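Local structure of putative aldehyde dehydrogenase AldY (4DNG) at residues 390-394 / 395-399; 260-263 / 264-268; 162-165 / 166-170; 178-181 / 182-185; 237-240 / 241-245. The protein probably catalyses the NAD(+)-dependent oxidation of aldehydes to carboxylates and may contribute to protecting cells against stress from ethanol and related compounds. One frame throughout, in Å; residues are numbered along the deposited sequence.

How the contacts relate
The five contacts fall into two groups. Contacts 1 and 2 touch each other at the ends of strands in the same mixed sheet, about 27 to 29 Å from the centre of the chain, and are only partly buried. A serine cap starts the helix in contact 1; a backbone-bonded turn makes the bend in contact 2, its polar side chains tied to other segments. Contacts 3, 4 and 5 lie on helices, or a loop leading into one, that flank the other sheet, near the NAD(+) site inferred by similarity. Contact 3 is buried and mainly apolar, contact 4 buried with a polar turn, and contact 5 partly buried, carrying charge to the second subunit.

Contact 1: 390-394 / 395-399; sequences IKAGS and DQEAI
The N-cap of helix 395-403 is Ser394, whose OG takes the N-H of Glu397 in a short, nearly straight bond (2.8 Å from Glu397 N to Ser394 OG, 173°). Serine suits the place because its hydroxyl, set between its own backbone N and carbonyl carbon (chi1 85°), reaches forward to the first turn, where N-H groups have no preceding carbonyl to bind. The first regular helical bond follows, Ala398 N donating to Ser394 O over 3.1 Å. Glu397 returns the grip. With CG anti to the backbone N (chi1 180°) and the chain extended beyond it, Glu397 OE1 reaches back past the cap and accepts from Gly393 N at 2.7 Å. This exchange ties the end of strand 386-392 to the helix that follows it, in the sheet that strand shares with strand 290-296. An alanine in place of Glu397 would probably leave the Gly393 N-H without this acceptor and the bend between strand and helix freer to move. Beside these bonds the methyls of Ala392 and Ala398 meet, CB to CB at 3.9 Å, two small side chains that let strand end and helix approach closely. Ala392 also touches Ile294 of strand 290-296.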
loop_
_atom_site.group_PDB
_atom_site.type_symbol
_atom_site.label_atom_id
_atom_site.label_comp_id
_atom_site.label_asym_id
_atom_site.label_seq_id
_atom_site.Cartn_x
_atom_site.Cartn_y
_atom_site.Cartn_z
ATOM N N ILE A 390 25.603 10.565 -21.079
ATOM C CA ILE A 390 26.174 9.236 -21.108
ATOM C C ILE A 390 26.074 8.624 -22.507
ATOM O O ILE A 390 25.027 8.676 -23.150
ATOM C CB ILE A 390 25.477 8.324 -20.075
ATOM C CG1 ILE A 390 25.738 8.864 -18.667
ATOM C CG2 ILE A 390 25.928 6.857 -20.224
ATOM C CD1 ILE A 390 24.653 8.525 -17.672
ATOM N N LYS A 391 27.184 8.042 -22.949
ATOM C CA LYS A 391 27.287 7.366 -24.229
ATOM C C LYS A 391 26.698 5.953 -24.145
ATOM O O LYS A 391 26.995 5.210 -23.212
ATOM C CB LYS A 391 28.766 7.295 -24.633
ATOM C CG LYS A 391 29.053 6.843 -26.060
ATOM C CD LYS A 391 28.785 7.963 -27.053
ATOM C CE LYS A 391 29.742 7.950 -28.232
ATOM N NZ LYS A 391 31.024 8.641 -27.912
ATOM N N ALA A 392 25.866 5.599 -25.127
ATOM C CA ALA A 392 25.383 4.221 -25.324
ATOM C C ALA A 392 25.811 3.691 -26.704
ATOM O O ALA A 392 25.706 4.402 -27.715
ATOM C CB ALA A 392 23.863 4.149 -25.164
ATOM N N GLY A 393 26.306 2.452 -26.730
ATOM C CA GLY A 393 26.701 1.771 -27.970
ATOM C C GLY A 393 25.578 1.035 -28.707
ATOM O O GLY A 393 25.774 0.571 -29.823
ATOM N N SER A 394 24.404 0.922 -28.084
ATOM C CA SER A 394 23.205 0.376 -28.732
ATOM C C SER A 394 21.926 0.983 -28.126
ATOM O O SER A 394 21.985 1.680 -27.098
ATOM C CB SER A 394 23.169 -1.144 -28.589
ATOM O OG SER A 394 22.597 -1.513 -27.342
ATOM N N ASP A 395 20.780 0.706 -28.750
ATOM C CA ASP A 395 19.493 1.176 -28.215
ATOM C C ASP A 395 19.041 0.328 -27.033
ATOM O O ASP A 395 18.461 0.841 -26.085
ATOM C CB ASP A 395 18.411 1.227 -29.294
ATOM C CG ASP A 395 18.584 2.404 -30.246
ATOM O OD1 ASP A 395 19.203 3.413 -29.849
ATOM O OD2 ASP A 395 18.097 2.323 -31.395
ATOM N N GLN A 396 19.339 -0.966 -27.088
ATOM C CA GLN A 396 19.123 -1.857 -25.946
ATOM C C GLN A 396 19.948 -1.479 -24.690
ATOM O O GLN A 396 19.403 -1.448 -23.579
ATOM C CB GLN A 396 19.350 -3.320 -26.342
ATOM C CG GLN A 396 19.013 -4.311 -25.240
ATOM C CD GLN A 396 17.576 -4.191 -24.789
ATOM O OE1 GLN A 396 16.654 -4.411 -25.576
ATOM N NE2 GLN A 396 17.373 -3.832 -23.524
ATOM N N GLU A 397 21.241 -1.185 -24.871
ATOM C CA GLU A 397 22.093 -0.682 -23.770
ATOM C C GLU A 397 21.536 0.626 -23.192
ATOM O O GLU A 397 21.404 0.768 -21.971
ATOM C CB GLU A 397 23.548 -0.502 -24.225
ATOM C CG GLU A 397 24.495 0.027 -23.152
ATOM C CD GLU A 397 25.952 0.051 -23.600
ATOM O OE1 GLU A 397 26.272 0.744 -24.587
ATOM O OE2 GLU A 397 26.786 -0.617 -22.955
ATOM N N ALA A 398 21.198 1.568 -24.075
ATOM C CA ALA A 398 20.535 2.812 -23.671
ATOM C C ALA A 398 19.392 2.560 -22.689
ATOM O O ALA A 398 19.313 3.201 -21.641
ATOM C CB ALA A 398 20.010 3.550 -24.889
ATOM N N ILE A 399 18.504 1.636 -23.059
ATOM C CA ILE A 399 17.369 1.251 -22.237
ATOM C C ILE A 399 17.845 0.475 -21.006
ATOM O O ILE A 399 17.327 0.696 -19.905
ATOM C CB ILE A 399 16.335 0.443 -23.053
ATOM C CG1 ILE A 399 15.974 1.173 -24.370
ATOM C CG2 ILE A 399 15.099 0.117 -22.217
ATOM C CD1 ILE A 399 15.417 2.581 -24.250
#

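Contact 2: 260-263 / 264-268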
loop_
_atom_site.group_PDB
_atom_site.type_symbol
_atom_site.label_atom_id
_atom_site.label_comp_id
_atom_site.label_asym_id
_atom_site.label_seq_id
_atom_site.Cartn_x
_atom_site.Cartn_y
_atom_site.Cartn_z
ATOM N N PHE A 260 16.700 10.094 -19.400
ATOM C CA PHE A 260 16.279 10.646 -20.660
ATOM C C PHE A 260 17.090 9.837 -21.658
ATOM O O PHE A 260 18.320 9.947 -21.698
ATOM C CB PHE A 260 16.716 12.112 -20.685
ATOM C CG PHE A 260 16.076 12.947 -21.753
ATOM C CD1 PHE A 260 14.816 13.510 -21.557
ATOM C CD2 PHE A 260 16.762 13.237 -22.924
ATOM C CE1 PHE A 260 14.225 14.302 -22.532
ATOM C CE2 PHE A 260 16.183 14.041 -23.902
ATOM C CZ PHE A 260 14.915 14.574 -23.704
ATOM N N ALA A 261 16.423 8.975 -22.420
ATOM C CA ALA A 261 17.124 8.195 -23.446
ATOM C C ALA A 261 16.841 8.726 -24.839
ATOM O O ALA A 261 15.690 8.954 -25.195
ATOM C CB ALA A 261 16.797 6.707 -23.357
ATOM N N VAL A 262 17.910 8.896 -25.616
ATOM C CA VAL A 262 17.866 9.472 -26.957
ATOM C C VAL A 262 18.453 8.458 -27.936
ATOM O O VAL A 262 19.679 8.310 -28.057
ATOM C CB VAL A 262 18.654 10.805 -27.010
ATOM C CG1 VAL A 262 18.804 11.309 -28.446
ATOM C CG2 VAL A 262 17.995 11.854 -26.132
ATOM N N LEU A 263 17.563 7.758 -28.630
ATOM C CA LEU A 263 17.945 6.595 -29.413
ATOM C C LEU A 263 18.460 6.992 -30.793
ATOM O O LEU A 263 18.299 8.142 -31.212
ATOM C CB LEU A 263 16.765 5.617 -29.522
ATOM C CG LEU A 263 15.981 5.178 -28.274
ATOM C CD1 LEU A 263 15.145 3.947 -28.607
ATOM C CD2 LEU A 263 16.876 4.897 -27.076
ATOM N N SER A 264 19.066 6.032 -31.499
ATOM C CA SER A 264 19.716 6.290 -32.786
ATOM C C SER A 264 18.823 6.974 -33.836
ATOM O O SER A 264 19.271 7.873 -34.539
ATOM C CB SER A 264 20.342 5.012 -33.351
ATOM O OG SER A 264 19.429 3.932 -33.342
ATOM N N ASP A 265 17.564 6.569 -33.930
ATOM C CA ASP A 265 16.677 7.175 -34.925
ATOM C C ASP A 265 16.034 8.514 -34.493
ATOM O O ASP A 265 15.428 9.201 -35.311
ATOM C CB ASP A 265 15.639 6.164 -35.447
ATOM C CG ASP A 265 14.760 5.608 -34.352
ATOM O OD1 ASP A 265 14.969 5.973 -33.176
ATOM O OD2 ASP A 265 13.867 4.794 -34.670
ATOM N N ALA A 266 16.181 8.889 -33.224
ATOM C CA ALA A 266 15.573 10.128 -32.704
ATOM C C ALA A 266 15.812 11.377 -33.545
ATOM O O ALA A 266 16.844 11.515 -34.211
ATOM C CB ALA A 266 16.049 10.394 -31.293
ATOM N N ASP A 267 14.849 12.293 -33.506
ATOM C CA ASP A 267 15.065 13.634 -34.012
ATOM C C ASP A 267 15.889 14.336 -32.943
ATOM O O ASP A 267 15.394 14.557 -31.839
ATOM C CB ASP A 267 13.724 14.342 -34.217
ATOM C CG ASP A 267 13.876 15.826 -34.554
ATOM O OD1 ASP A 267 14.779 16.506 -34.007
ATOM O OD2 ASP A 267 13.062 16.322 -35.356
ATOM N N VAL A 268 17.139 14.665 -33.259
ATOM C CA VAL A 268 18.052 15.259 -32.280
ATOM C C VAL A 268 17.544 16.621 -31.800
ATOM O O VAL A 268 17.441 16.866 -30.581
ATOM C CB VAL A 268 19.494 15.356 -32.824
ATOM C CG1 VAL A 268 20.394 16.181 -31.910
ATOM C CG2 VAL A 268 20.070 13.969 -32.990
#
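Ser264 follows directly on Leu263 and carries the chain away from the end of strand 258-262. Its OG, held between its own N and carbonyl carbon (chi1 50°), forms a hydrogen bond with Asp395 OD2, so this small hydroxyl joins the loop to the start of helix 395-403. Asp265 comes next. Its OD1 passes 4.1 Å from Leu263 CB, while the carboxylate is bound chiefly by Thr415, with weaker bonds to the backbone of Ser416 and Asp417. Ser264 and Asp265 are the two middle residues of a type I beta turn from Leu263 to Ala266, which bends the chain out of the sheet in the beta-alpha-beta crossover to strand 290-296. Ala266 closes the turn: its N donates to Leu263 O over 3.0 Å, at 149° and from well above the carbonyl plane. Its methyl then folds back over the strand end, with CB 3.2 Å from Leu263 O and 4.1 Å from Val262 CG1. A methyl can sit this close to Leu263 O and Val262; it also touches Phe414. Asp267 is the N-cap of helix 268-281, its OD1 taking the N-H of Arg270. Val268 begins that helix and, being apolar, packs on Val299 of helix 297-313.

Contact 3: 162-165 / 166-170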
loop_
_atom_site.group_PDB
_atom_site.type_symbol
_atom_site.label_atom_id
_atom_site.label_comp_id
_atom_site.label_asym_id
_atom_site.label_seq_id
_atom_site.Cartn_x
_atom_site.Cartn_y
_atom_site.Cartn_z
ATOM N N ARG A 162 -1.580 18.254 -4.960
ATOM C CA ARG A 162 -1.724 16.882 -5.464
ATOM C C ARG A 162 -2.270 15.963 -4.379
ATOM O O ARG A 162 -2.799 14.904 -4.687
ATOM C CB ARG A 162 -0.422 16.347 -6.045
ATOM C CG ARG A 162 -0.600 15.151 -6.949
ATOM C CD ARG A 162 0.718 14.425 -7.161
ATOM N NE ARG A 162 1.247 13.918 -5.899
ATOM C CZ ARG A 162 2.520 13.582 -5.705
ATOM N NH1 ARG A 162 2.923 13.135 -4.521
ATOM N NH2 ARG A 162 3.393 13.706 -6.693
ATOM N N SER A 163 -2.181 16.376 -3.117
ATOM C CA SER A 163 -2.777 15.581 -2.052
ATOM C C SER A 163 -3.978 16.247 -1.426
ATOM O O SER A 163 -4.937 15.578 -1.021
ATOM C CB SER A 163 -1.757 15.227 -0.975
ATOM O OG SER A 163 -0.688 14.524 -1.566
ATOM N N ILE A 164 -3.921 17.561 -1.312
ATOM C CA ILE A 164 -5.015 18.292 -0.700
ATOM C C ILE A 164 -6.327 18.103 -1.494
ATOM O O ILE A 164 -7.361 17.733 -0.928
ATOM C CB ILE A 164 -4.639 19.771 -0.504
ATOM C CG1 ILE A 164 -3.579 19.880 0.599
ATOM C CG2 ILE A 164 -5.878 20.595 -0.225
ATOM C CD1 ILE A 164 -2.821 21.191 0.638
ATOM N N ALA A 165 -6.275 18.285 -2.807
ATOM C CA ALA A 165 -7.533 18.375 -3.576
ATOM C C ALA A 165 -8.314 17.043 -3.707
ATOM O O ALA A 165 -9.516 17.014 -3.480
ATOM C CB ALA A 165 -7.302 19.046 -4.932
ATOM N N PRO A 166 -7.636 15.937 -4.064
ATOM C CA PRO A 166 -8.348 14.648 -3.994
ATOM C C PRO A 166 -8.852 14.300 -2.586
ATOM O O PRO A 166 -9.981 13.833 -2.426
ATOM C CB PRO A 166 -7.296 13.629 -4.438
ATOM C CG PRO A 166 -6.006 14.382 -4.568
ATOM C CD PRO A 166 -6.358 15.819 -4.784
ATOM N N ALA A 167 -8.029 14.541 -1.573
ATOM C CA ALA A 167 -8.433 14.296 -0.196
ATOM C C ALA A 167 -9.777 14.949 0.108
ATOM O O ALA A 167 -10.736 14.285 0.517
ATOM C CB ALA A 167 -7.381 14.819 0.759
ATOM N N ILE A 168 -9.830 16.261 -0.090
ATOM C CA ILE A 168 -11.039 17.015 0.179
ATOM C C ILE A 168 -12.201 16.618 -0.756
ATOM O O ILE A 168 -13.345 16.522 -0.319
ATOM C CB ILE A 168 -10.750 18.530 0.149
ATOM C CG1 ILE A 168 -9.958 18.906 1.407
ATOM C CG2 ILE A 168 -12.045 19.331 0.007
ATOM C CD1 ILE A 168 -9.214 20.218 1.293
ATOM N N ALA A 169 -11.898 16.357 -2.022
ATOM C CA ALA A 169 -12.906 15.923 -2.982
ATOM C C ALA A 169 -13.643 14.678 -2.519
ATOM O O ALA A 169 -14.841 14.528 -2.767
ATOM C CB ALA A 169 -12.259 15.655 -4.325
ATOM N N LEU A 170 -12.923 13.787 -1.841
ATOM C CA LEU A 170 -13.455 12.472 -1.517
ATOM C C LEU A 170 -13.807 12.346 -0.040
ATOM O O LEU A 170 -13.795 11.250 0.544
ATOM C CB LEU A 170 -12.476 11.388 -1.993
ATOM C CG LEU A 170 -12.286 11.395 -3.522
ATOM C CD1 LEU A 170 -11.000 10.714 -3.943
ATOM C CD2 LEU A 170 -13.487 10.757 -4.214
#
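Ile164 and Ile168 lie side by side on helix 156-169, one turn apart and pointing the same way, in a beta-alpha-beta unit that links strand 135-150 to strand 173-177. The pair touches through the CG2 branch of Ile164, which meets CD1 of Ile168 at 3.7 Å. In Ile168 CG1 is anti to the carbonyl carbon (chi1 -73°), and this brings CD1 back along the helix to its neighbour. Branched aliphatic chains suit this buried side, where Ile164 packs on His176 of strand 173-177 and Ile168 on Leu199 and Val203.

Pro166 is turned another way, its ring directed to Tyr118 and to Val464 and Phe468 of helix 462-468. It has no N-H to give to Arg162 O; instead its CG stands 3.3 Å from that oxygen, and the helix kinks at this turn. The ring also leans on the preceding residue, with CD 3.4 Å from Ala165 CB, a contact that a small side chain accommodates. Ala165 itself faces Ile111 and Leu112 of helix 98-118. Beyond the kink the bonding recovers in steps: Ala167 N reaches Ser163 O only weakly, at 3.3 Å, whereas the Ile168 N-H points almost straight at Ile164 O (174°).

At the start of the contact Arg162 NH2 forms a long, weak ion pair with Glu253, predicted to be an active-site residue. Ser163 OG and Ser228 OG share a hydrogen bond. At the far end Ala169 N donates to Ala165 O over 2.9 Å, tilted 22° from the carbonyl plane.

Contact 4: 178-181 / 182-185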
loop_
_atom_site.group_PDB
_atom_site.type_symbol
_atom_site.label_atom_id
_atom_site.label_comp_id
_atom_site.label_asym_id
_atom_site.label_seq_id
_atom_site.Cartn_x
_atom_site.Cartn_y
_atom_site.Cartn_z
ATOM N N PRO A 178 3.992 22.007 4.991
ATOM C CA PRO A 178 4.954 22.342 3.947
ATOM C C PRO A 178 6.300 22.513 4.568
ATOM O O PRO A 178 6.416 22.568 5.770
ATOM C CB PRO A 178 4.468 23.717 3.439
ATOM C CG PRO A 178 3.720 24.317 4.588
ATOM C CD PRO A 178 3.076 23.137 5.283
ATOM N N ASP A 179 7.330 22.588 3.752
ATOM C CA ASP A 179 8.607 22.982 4.262
ATOM C C ASP A 179 8.396 24.436 4.679
ATOM O O ASP A 179 7.899 25.265 3.881
ATOM C CB ASP A 179 9.652 22.867 3.144
ATOM C CG ASP A 179 11.042 23.188 3.609
ATOM O OD1 ASP A 179 11.951 22.411 3.282
ATOM O OD2 ASP A 179 11.245 24.203 4.306
ATOM N N ILE A 180 8.768 24.753 5.915
ATOM C CA ILE A 180 8.645 26.123 6.406
ATOM C C ILE A 180 9.214 27.134 5.386
ATOM O O ILE A 180 8.598 28.175 5.135
ATOM C CB ILE A 180 9.256 26.313 7.833
ATOM C CG1 ILE A 180 8.926 27.724 8.395
ATOM C CG2 ILE A 180 10.775 26.088 7.847
ATOM C CD1 ILE A 180 7.442 28.007 8.572
ATOM N N GLN A 181 10.353 26.817 4.760
ATOM C CA GLN A 181 10.969 27.768 3.829
ATOM C C GLN A 181 10.113 28.062 2.606
ATOM O O GLN A 181 10.359 29.034 1.908
ATOM C CB GLN A 181 12.413 27.396 3.451
ATOM C CG GLN A 181 13.456 27.819 4.495
ATOM C CD GLN A 181 13.419 29.315 4.851
ATOM O OE1 GLN A 181 13.420 30.209 3.980
ATOM N NE2 GLN A 181 13.380 29.591 6.144
ATOM N N THR A 182 9.113 27.228 2.350
ATOM C CA THR A 182 8.168 27.492 1.261
ATOM C C THR A 182 6.718 27.340 1.779
ATOM O O THR A 182 5.847 26.786 1.102
ATOM C CB THR A 182 8.433 26.539 0.075
ATOM O OG1 THR A 182 8.557 25.222 0.590
ATOM C CG2 THR A 182 9.763 26.861 -0.627
ATOM N N ALA A 183 6.460 27.835 2.986
ATOM C CA ALA A 183 5.148 27.650 3.602
ATOM C C ALA A 183 4.041 28.474 2.967
ATOM O O ALA A 183 2.858 28.120 3.083
ATOM C CB ALA A 183 5.216 27.947 5.081
ATOM N N ILE A 184 4.408 29.595 2.343
ATOM C CA ILE A 184 3.407 30.458 1.750
ATOM C C ILE A 184 2.845 29.798 0.495
ATOM O O ILE A 184 1.636 29.659 0.352
ATOM C CB ILE A 184 3.920 31.884 1.473
ATOM C CG1 ILE A 184 4.225 32.587 2.793
ATOM C CG2 ILE A 184 2.856 32.711 0.775
ATOM C CD1 ILE A 184 5.260 33.670 2.680
ATOM N N SER A 185 3.728 29.356 -0.389
ATOM C CA SER A 185 3.280 28.741 -1.626
ATOM C C SER A 185 2.927 27.289 -1.426
ATOM O O SER A 185 2.068 26.774 -2.117
ATOM C CB SER A 185 4.313 28.896 -2.731
ATOM O OG SER A 185 5.588 28.776 -2.197
#
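Asp179 and Thr182 are joined where the chain leaves strand 173-177 and winds into helix 183-196, the helical arm of a beta-alpha-beta crossover to strand 204-206. The tight part is this polar turn. Thr182 N donates to Asp179 O over 2.8 Å, from above the carbonyl plane, and the threonine hydroxyl OG1 adds a weak bond to the same oxygen at 3.4 Å. Threonine fits because OG1, held between the backbone N and carbonyl carbon (chi1 48°), faces back to the loop. Asp179 also forms an Asx turn: with CG anti to the backbone N (chi1 -177°), its OD2 accepts from Gln181 N at 2.8 Å, on the anti side of the carboxylate. A short acidic side chain can bend round to the N-H two residues on.

The apolar side is packed less closely. Pro178 CG stays 4.0 Å from Ala183 CB, and Ile180 CD1 approaches the same methyl at 4.1 Å, with Leu208 beside both Ile180 and Ala183. Asp179 and Gln181 are the partly exposed residues; the amide of Gln181 is held by Glu24, Asp25 and Leu27. Nearer the backbone, Ala183 N gives its hydrogen to Ile180 O at 3.1 Å, with a bent angle of 143°.

Contact 5: 237-240 / 241-245; sequences RHIG and EIAGR
His238 presents one face of its imidazole to Ile242, whose CD1 lies 3.9 Å from the ring centroid in a CH-pi contact, offset toward NE2. With CG anti to the backbone N (chi1 -174°), the ring comes against Ile242 one turn on. Its NE2 is hydrogen-bonded to Asp216 OD2, so histidine offers a flat aromatic face for the methyl and a polar nitrogen for the aspartate. An alanine in its place would probably leave Asp216 without this partner and open a gap beside the Ile242 methyl.

Arg237 O receives Glu241 N at 3.0 Å, and His238 O takes Ile242 N only weakly, at 3.3 Å. Ile239 O is bound more squarely, by Ala243 N at 2.7 Å and 171°. Gly240 O accepts Gly244 N at 2.8 Å from above its carbonyl plane. Glu241 OE1 forms a salt bridge with Arg245 NH2 of the second subunit, and in the conformer given Arg245 NE pairs in turn with Glu241 OE2 of that subunit.

All this lies on helix 233-246, between strands 226-231 and 249-254 of a beta-alpha-beta unit; Ile239 packs on Ile227 and Phe229 of the sheet, while His238 and Ile242 lean on Leu219 of helix 217-220.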
loop_
_atom_site.group_PDB
_atom_site.type_symbol
_atom_site.label_atom_id
_atom_site.label_comp_id
_atom_site.label_asym_id
_atom_site.label_seq_id
_atom_site.Cartn_x
_atom_site.Cartn_y
_atom_site.Cartn_z
ATOM N N ARG A 237 12.265 5.686 3.810
ATOM C CA ARG A 237 12.375 4.418 4.514
ATOM C C ARG A 237 11.866 4.565 5.945
ATOM O O ARG A 237 11.212 3.665 6.485
ATOM C CB ARG A 237 13.817 3.887 4.481
ATOM C CG ARG A 237 14.374 3.729 3.064
ATOM C CD ARG A 237 15.741 3.051 3.014
ATOM N NE ARG A 237 15.692 2.153 1.882
ATOM C CZ ARG A 237 16.329 2.331 0.742
ATOM N NH1 ARG A 237 16.156 1.453 -0.224
ATOM N NH2 ARG A 237 17.147 3.354 0.584
ATOM N N HIS A 238 12.158 5.715 6.546
ATOM C CA HIS A 238 11.737 6.032 7.906
ATOM C C HIS A 238 10.224 6.110 7.984
ATOM O O HIS A 238 9.612 5.613 8.932
ATOM C CB HIS A 238 12.415 7.343 8.322
ATOM C CG HIS A 238 12.206 7.754 9.770
ATOM N ND1 HIS A 238 12.883 7.200 10.788
ATOM C CD2 HIS A 238 11.409 8.763 10.330
ATOM C CE1 HIS A 238 12.500 7.778 11.943
ATOM N NE2 HIS A 238 11.612 8.747 11.654
ATOM N N ILE A 239 9.597 6.722 6.990
ATOM C CA ILE A 239 8.141 6.733 6.928
ATOM C C ILE A 239 7.594 5.317 6.694
ATOM O O ILE A 239 6.670 4.874 7.375
ATOM C CB ILE A 239 7.647 7.668 5.817
ATOM C CG1 ILE A 239 8.012 9.087 6.190
ATOM C CG2 ILE A 239 6.135 7.479 5.585
ATOM C CD1 ILE A 239 7.969 10.052 5.035
ATOM N N GLY A 240 8.187 4.605 5.745
ATOM C CA GLY A 240 7.730 3.256 5.394
ATOM C C GLY A 240 7.701 2.306 6.571
ATOM O O GLY A 240 6.808 1.471 6.704
ATOM N N GLU A 241 8.679 2.450 7.445
ATOM C CA GLU A 241 8.760 1.592 8.604
ATOM C C GLU A 241 7.666 1.959 9.610
ATOM O O GLU A 241 6.958 1.086 10.124
ATOM C CB GLU A 241 10.168 1.705 9.168
ATOM C CG GLU A 241 10.394 1.390 10.632
ATOM C CD GLU A 241 11.635 2.097 11.139
ATOM O OE1 GLU A 241 12.589 1.430 11.581
ATOM O OE2 GLU A 241 11.663 3.344 11.049
ATOM N N ILE A 242 7.496 3.250 9.860
ATOM C CA ILE A 242 6.528 3.701 10.856
ATOM C C ILE A 242 5.118 3.437 10.370
ATOM O O ILE A 242 4.289 2.942 11.123
ATOM C CB ILE A 242 6.683 5.197 11.211
ATOM C CG1 ILE A 242 7.900 5.398 12.098
ATOM C CG2 ILE A 242 5.425 5.738 11.898
ATOM C CD1 ILE A 242 8.575 6.744 11.911
ATOM N N ALA A 243 4.859 3.767 9.111
ATOM C CA ALA A 243 3.532 3.607 8.539
ATOM C C ALA A 243 3.235 2.131 8.278
ATOM O O ALA A 243 2.111 1.672 8.478
ATOM C CB ALA A 243 3.399 4.439 7.269
ATOM N N GLY A 244 4.254 1.381 7.869
ATOM C CA GLY A 244 4.123 -0.065 7.687
ATOM C C GLY A 244 3.720 -0.763 8.975
ATOM O O GLY A 244 2.816 -1.594 8.964
ATOM N N ARG A 245 4.403 -0.427 10.077
ATOM C CA ARG A 245 4.122 -0.969 11.412
ATOM C C ARG A 245 2.687 -0.674 11.849
ATOM O O ARG A 245 2.039 -1.487 12.505
ATOM C CB ARG A 245 5.103 -0.372 12.428
ATOM C CG ARG A 245 5.182 -1.112 13.751
ATOM C CD ARG A 245 6.051 -0.372 14.760
ATOM N NE ARG A 245 7.368 -0.028 14.223
ATOM C CZ ARG A 245 7.865 1.205 14.181
ATOM N NH1 ARG A 245 7.158 2.232 14.657
ATOM N NH2 ARG A 245 9.076 1.409 13.673
#